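Local coordinates for protein putative enoyl-CoA hydratase/isomerase (Mycobacterium abscessus, PDB 3RSI) that probably acts as a hydro-lyase of the enoyl-CoA hydratase/isomerase (crotonase) family in lipid metabolism, at residues L121-F135 against L183-A197. Residues are numbered along the deposited sequence; the frame is centred on the assembly and turned at random.
Sequences LQQTDIRVSDEHATF and LVGHVVPAGTALDKA
Ser129 and Val187 sit side by side in a parallel β-pairing of the crotonase fold, where strand 186-188 forms one edge, within this chain, of a three-stranded sheet with 126-130 at its centre and 105-109 beyond. The strand axes diverge by 30°, yet the backbone ladder is regular from Ser129 onward: Ser129 N donates to His186 O, Val188 N to Ser129 O (2.9 Å) and Glu131 N to Val188 O (2.8 Å).

Side-chain polar bonds secure both ends. At the start, the extended Arg127 chain brings NH1 to Leu183 O (3.0 Å), an almost straight bond lying in the guanidinium plane; NH2 of the same group bonds Thr124 O and Gln157, which fixes its rotation. His186 NE2 bonds Glu165 of the second subunit, so the edge strand also joins the subunit interface. At the far end, Ala190 N reaches the anti lone pair of Glu131 OE1 at 3.0 Å.

Apolar contacts line both faces. On one, Val128 CG1, anti to the backbone N (chi1 -179°), meets Val188 CG1 at 3.8 Å and also touches Lys196 CB and Ala193 CB, seating helix 193-205 against the sheet. On the other side Phe135 brings CE1 and CZ obliquely to Val184 CG1 while its CB touches Leu183 CD2; helix 175-180 adds Ala178 to this cluster.

The Asp130 carboxylate divides its work: OD1 accepts His132 N in an Asx turn, whereas OD2 takes Gly191 N on its syn side, 24° out of the carboxylate plane, at 2.7 Å, and also accepts from a water that in turn accepts from Ala193 N.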
loop_
_atom_site.group_PDB
_atom_site.type_symbol
_atom_site.label_atom_id
_atom_site.label_comp_id
_atom_site.label_asym_id
_atom_site.label_seq_id
_atom_site.Cartn_x
_atom_site.Cartn_y
_atom_site.Cartn_z
ATOM N N LEU B 121 4.676 1.961 16.599
ATOM C CA LEU B 121 3.942 2.931 15.794
ATOM C C LEU B 121 3.018 2.255 14.770
ATOM O O LEU B 121 1.954 2.788 14.452
ATOM C CB LEU B 121 4.917 3.848 15.086
ATOM C CG LEU B 121 4.349 5.027 14.307
ATOM C CD1 LEU B 121 3.821 6.130 15.197
ATOM C CD2 LEU B 121 5.432 5.562 13.366
ATOM N N GLN B 122 3.429 1.087 14.275
ATOM C CA GLN B 122 2.660 0.355 13.286
ATOM C C GLN B 122 1.339 -0.198 13.835
ATOM O O GLN B 122 0.454 -0.515 13.058
ATOM C CB GLN B 122 3.511 -0.738 12.636
ATOM C CG GLN B 122 4.614 -0.158 11.743
ATOM C CD GLN B 122 5.772 -1.110 11.559
ATOM O OE1 GLN B 122 5.686 -2.045 10.766
ATOM N NE2 GLN B 122 6.863 -0.884 12.297
ATOM N N GLN B 123 1.192 -0.237 15.161
ATOM C CA GLN B 123 -0.045 -0.631 15.820
ATOM C C GLN B 123 -0.820 0.582 16.375
ATOM O O GLN B 123 -1.853 0.424 17.036
ATOM C CB GLN B 123 0.233 -1.663 16.917
ATOM C CG GLN B 123 0.537 -3.072 16.374
ATOM C CD GLN B 123 -0.734 -3.833 16.036
ATOM O OE1 GLN B 123 -1.360 -3.568 15.035
ATOM N NE2 GLN B 123 -1.145 -4.746 16.904
ATOM N N THR B 124 -0.322 1.783 16.114
ATOM C CA THR B 124 -1.144 2.965 16.253
ATOM C C THR B 124 -1.967 3.142 14.975
ATOM O O THR B 124 -1.573 2.697 13.896
ATOM C CB THR B 124 -0.305 4.250 16.536
ATOM O OG1 THR B 124 0.451 4.631 15.378
ATOM C CG2 THR B 124 0.599 4.047 17.743
ATOM N N ASP B 125 -3.092 3.824 15.102
ATOM C CA ASP B 125 -4.056 3.972 13.997
ATOM C C ASP B 125 -3.875 5.232 13.180
ATOM O O ASP B 125 -3.897 5.195 11.939
ATOM C CB ASP B 125 -5.462 3.951 14.584
ATOM C CG ASP B 125 -5.725 2.666 15.327
ATOM O OD1 ASP B 125 -5.449 1.603 14.740
ATOM O OD2 ASP B 125 -6.158 2.706 16.481
ATOM N N ILE B 126 -3.761 6.338 13.897
ATOM C CA ILE B 126 -3.739 7.690 13.347
ATOM C C ILE B 126 -2.462 8.334 13.868
ATOM O O ILE B 126 -2.116 8.179 15.042
ATOM C CB ILE B 126 -4.986 8.497 13.811
ATOM C CG1 ILE B 126 -6.273 7.804 13.335
ATOM C CG2 ILE B 126 -4.929 9.946 13.320
ATOM C CD1 ILE B 126 -7.555 8.271 14.066
ATOM N N ARG B 127 -1.739 9.024 12.998
ATOM C CA ARG B 127 -0.352 9.374 13.313
ATOM C C ARG B 127 -0.048 10.796 12.912
ATOM O O ARG B 127 -0.176 11.153 11.741
ATOM C CB ARG B 127 0.598 8.416 12.592
ATOM C CG ARG B 127 0.423 6.963 13.004
ATOM C CD ARG B 127 1.077 5.976 12.054
ATOM N NE ARG B 127 0.571 4.607 12.266
ATOM C CZ ARG B 127 0.775 3.575 11.452
ATOM N NH1 ARG B 127 1.498 3.724 10.354
ATOM N NH2 ARG B 127 0.240 2.392 11.729
ATOM N N VAL B 128 0.364 11.590 13.895
ATOM C CA VAL B 128 0.727 12.980 13.693
ATOM C C VAL B 128 2.224 13.136 13.966
ATOM O O VAL B 128 2.712 12.781 15.055
ATOM C CB VAL B 128 -0.028 13.912 14.668
ATOM C CG1 VAL B 128 0.359 15.386 14.394
ATOM C CG2 VAL B 128 -1.540 13.698 14.549
ATOM N N SER B 129 2.951 13.676 12.991
ATOM C CA SER B 129 4.394 13.872 13.154
ATOM C C SER B 129 4.780 15.332 13.331
ATOM O O SER B 129 4.466 16.198 12.498
ATOM C CB SER B 129 5.154 13.315 11.951
ATOM O OG SER B 129 6.547 13.469 12.123
ATOM N N ASP B 130 5.514 15.588 14.404
ATOM C CA ASP B 130 6.265 16.823 14.525
ATOM C C ASP B 130 7.156 16.974 13.285
ATOM O O ASP B 130 7.750 16.012 12.806
ATOM C CB ASP B 130 7.141 16.780 15.784
ATOM C CG ASP B 130 7.753 18.113 16.119
ATOM O OD1 ASP B 130 8.716 18.515 15.443
ATOM O OD2 ASP B 130 7.286 18.744 17.085
ATOM N N GLU B 131 7.203 18.196 12.774
ATOM C CA GLU B 131 8.149 18.656 11.764
ATOM C C GLU B 131 9.559 18.048 11.866
ATOM O O GLU B 131 10.204 17.744 10.859
ATOM C CB GLU B 131 8.320 20.169 11.997
ATOM C CG GLU B 131 8.460 20.977 10.814
ATOM C CD GLU B 131 8.737 22.427 11.168
ATOM O OE1 GLU B 131 8.293 22.942 12.241
ATOM O OE2 GLU B 131 9.411 23.053 10.344
ATOM N N HIS B 132 10.062 17.940 13.087
ATOM C CA HIS B 132 11.444 17.509 13.303
ATOM C C HIS B 132 11.593 16.040 13.732
ATOM O O HIS B 132 12.700 15.584 13.949
ATOM C CB HIS B 132 12.141 18.431 14.315
ATOM C CG HIS B 132 12.128 19.873 13.918
ATOM N ND1 HIS B 132 12.559 20.306 12.683
ATOM C CD2 HIS B 132 11.772 20.985 14.605
ATOM C CE1 HIS B 132 12.441 21.619 12.619
ATOM N NE2 HIS B 132 11.969 22.055 13.772
ATOM N N ALA B 133 10.490 15.305 13.837
ATOM C CA ALA B 133 10.546 13.863 14.096
ATOM C C ALA B 133 11.285 13.100 12.994
ATOM O O ALA B 133 11.346 13.537 11.836
ATOM C CB ALA B 133 9.168 13.307 14.278
ATOM N N THR B 134 11.876 11.972 13.375
ATOM C CA THR B 134 12.498 11.034 12.434
ATOM C C THR B 134 11.978 9.630 12.746
ATOM O O THR B 134 11.547 9.366 13.874
ATOM C CB THR B 134 14.045 11.048 12.531
ATOM O OG1 THR B 134 14.467 10.791 13.883
ATOM C CG2 THR B 134 14.585 12.394 12.085
ATOM N N PHE B 135 12.024 8.750 11.745
ATOM C CA PHE B 135 11.456 7.405 11.818
ATOM C C PHE B 135 12.437 6.376 11.293
ATOM O O PHE B 135 12.915 6.484 10.180
ATOM C CB PHE B 135 10.175 7.362 10.993
ATOM C CG PHE B 135 9.140 8.335 11.475
ATOM C CD1 PHE B 135 8.144 7.926 12.339
ATOM C CD2 PHE B 135 9.216 9.674 11.125
ATOM C CE1 PHE B 135 7.195 8.847 12.838
ATOM C CE2 PHE B 135 8.293 10.602 11.612
ATOM C CZ PHE B 135 7.267 10.173 12.465
ATOM N N LEU B 183 3.630 6.726 6.109
ATOM C CA LEU B 183 3.859 6.132 7.409
ATOM C C LEU B 183 3.093 6.934 8.472
ATOM O O LEU B 183 2.620 6.382 9.465
ATOM C CB LEU B 183 5.369 6.129 7.718
ATOM C CG LEU B 183 5.773 5.517 9.047
ATOM C CD1 LEU B 183 5.383 4.058 9.150
ATOM C CD2 LEU B 183 7.277 5.696 9.266
ATOM N N VAL B 184 2.998 8.247 8.262
ATOM C CA VAL B 184 2.191 9.118 9.122
ATOM C C VAL B 184 1.157 9.851 8.274
ATOM O O VAL B 184 1.294 9.937 7.042
ATOM C CB VAL B 184 3.073 10.121 9.902
ATOM C CG1 VAL B 184 4.127 9.364 10.747
ATOM C CG2 VAL B 184 3.762 11.107 8.966
ATOM N N GLY B 185 0.139 10.397 8.934
ATOM C CA GLY B 185 -0.965 11.048 8.252
ATOM C C GLY B 185 -0.943 12.562 8.286
ATOM O O GLY B 185 -1.719 13.197 7.576
ATOM N N HIS B 186 -0.078 13.139 9.124
ATOM C CA HIS B 186 0.070 14.583 9.243
ATOM C C HIS B 186 1.533 14.938 9.587
ATOM O O HIS B 186 2.227 14.172 10.283
ATOM C CB HIS B 186 -0.792 15.114 10.398
ATOM C CG HIS B 186 -2.259 14.895 10.219
ATOM N ND1 HIS B 186 -3.066 15.789 9.551
ATOM C CD2 HIS B 186 -3.054 13.861 10.588
ATOM C CE1 HIS B 186 -4.300 15.319 9.535
ATOM N NE2 HIS B 186 -4.317 14.150 10.151
ATOM N N VAL B 187 1.987 16.092 9.102
ATOM C CA VAL B 187 3.217 16.711 9.595
ATOM C C VAL B 187 2.855 18.117 10.043
ATOM O O VAL B 187 2.256 18.885 9.272
ATOM C CB VAL B 187 4.347 16.800 8.542
ATOM C CG1 VAL B 187 5.629 17.421 9.178
ATOM C CG2 VAL B 187 4.653 15.463 7.975
ATOM N N VAL B 188 3.197 18.455 11.282
ATOM C CA VAL B 188 2.735 19.710 11.878
ATOM C C VAL B 188 3.924 20.518 12.425
ATOM O O VAL B 188 4.990 19.953 12.615
ATOM C CB VAL B 188 1.726 19.422 12.993
ATOM C CG1 VAL B 188 0.494 18.646 12.438
ATOM C CG2 VAL B 188 2.393 18.670 14.159
ATOM N N PRO B 189 3.739 21.837 12.678
ATOM C CA PRO B 189 4.841 22.650 13.190
ATOM C C PRO B 189 5.394 22.150 14.523
ATOM O O PRO B 189 4.652 21.605 15.354
ATOM C CB PRO B 189 4.226 24.059 13.348
ATOM C CG PRO B 189 3.093 24.102 12.378
ATOM C CD PRO B 189 2.585 22.667 12.270
ATOM N N ALA B 190 6.700 22.332 14.690
ATOM C CA ALA B 190 7.429 21.959 15.904
ATOM C C ALA B 190 6.641 22.201 17.168
ATOM O O ALA B 190 6.141 23.297 17.391
ATOM C CB ALA B 190 8.770 22.726 15.980
ATOM N N GLY B 191 6.515 21.167 17.993
ATOM C CA GLY B 191 5.900 21.326 19.308
ATOM C C GLY B 191 4.388 21.209 19.338
ATOM O O GLY B 191 3.808 21.310 20.417
ATOM N N THR B 192 3.736 20.990 18.188
ATOM C CA THR B 192 2.260 20.978 18.127
ATOM C C THR B 192 1.605 19.589 17.912
ATOM O O THR B 192 0.365 19.499 17.837
ATOM C CB THR B 192 1.721 21.971 17.043
ATOM O OG1 THR B 192 1.982 21.469 15.720
ATOM C CG2 THR B 192 2.368 23.363 17.226
ATOM N N ALA B 193 2.410 18.526 17.821
ATOM C CA ALA B 193 1.876 17.168 17.558
ATOM C C ALA B 193 0.790 16.743 18.542
ATOM O O ALA B 193 -0.236 16.201 18.126
ATOM C CB ALA B 193 2.988 16.136 17.551
ATOM N N LEU B 194 1.022 16.967 19.835
ATOM C CA LEU B 194 0.035 16.613 20.861
ATOM C C LEU B 194 -1.241 17.468 20.746
ATOM O O LEU B 194 -2.344 16.955 20.940
ATOM C CB LEU B 194 0.622 16.691 22.269
ATOM C CG LEU B 194 -0.276 16.188 23.401
ATOM C CD1 LEU B 194 -0.758 14.726 23.114
ATOM C CD2 LEU B 194 0.426 16.305 24.773
ATOM N N ASP B 195 -1.096 18.748 20.402
ATOM C CA ASP B 195 -2.262 19.587 20.111
ATOM C C ASP B 195 -3.129 18.976 18.995
ATOM O O ASP B 195 -4.327 18.816 19.147
ATOM C CB ASP B 195 -1.851 20.997 19.689
ATOM C CG ASP B 195 -1.168 21.772 20.808
ATOM O OD1 ASP B 195 -1.486 21.541 21.985
ATOM O OD2 ASP B 195 -0.308 22.607 20.498
ATOM N N LYS B 196 -2.511 18.654 17.871
ATOM C CA LYS B 196 -3.231 18.093 16.750
ATOM C C LYS B 196 -3.833 16.744 17.125
ATOM O O LYS B 196 -4.976 16.441 16.747
ATOM C CB LYS B 196 -2.304 17.936 15.549
ATOM C CG LYS B 196 -2.994 17.421 14.290
ATOM C CD LYS B 196 -4.178 18.267 13.839
ATOM C CE LYS B 196 -4.711 17.753 12.505
ATOM N NZ LYS B 196 -5.992 18.350 12.104
ATOM N N ALA B 197 -3.071 15.930 17.855
ATOM C CA ALA B 197 -3.571 14.615 18.305
ATOM C C ALA B 197 -4.829 14.764 19.160
ATOM O O ALA B 197 -5.778 13.987 19.022
ATOM C CB ALA B 197 -2.506 13.857 19.073
HETATM O O HOH W 1 5.296 18.068 18.712
#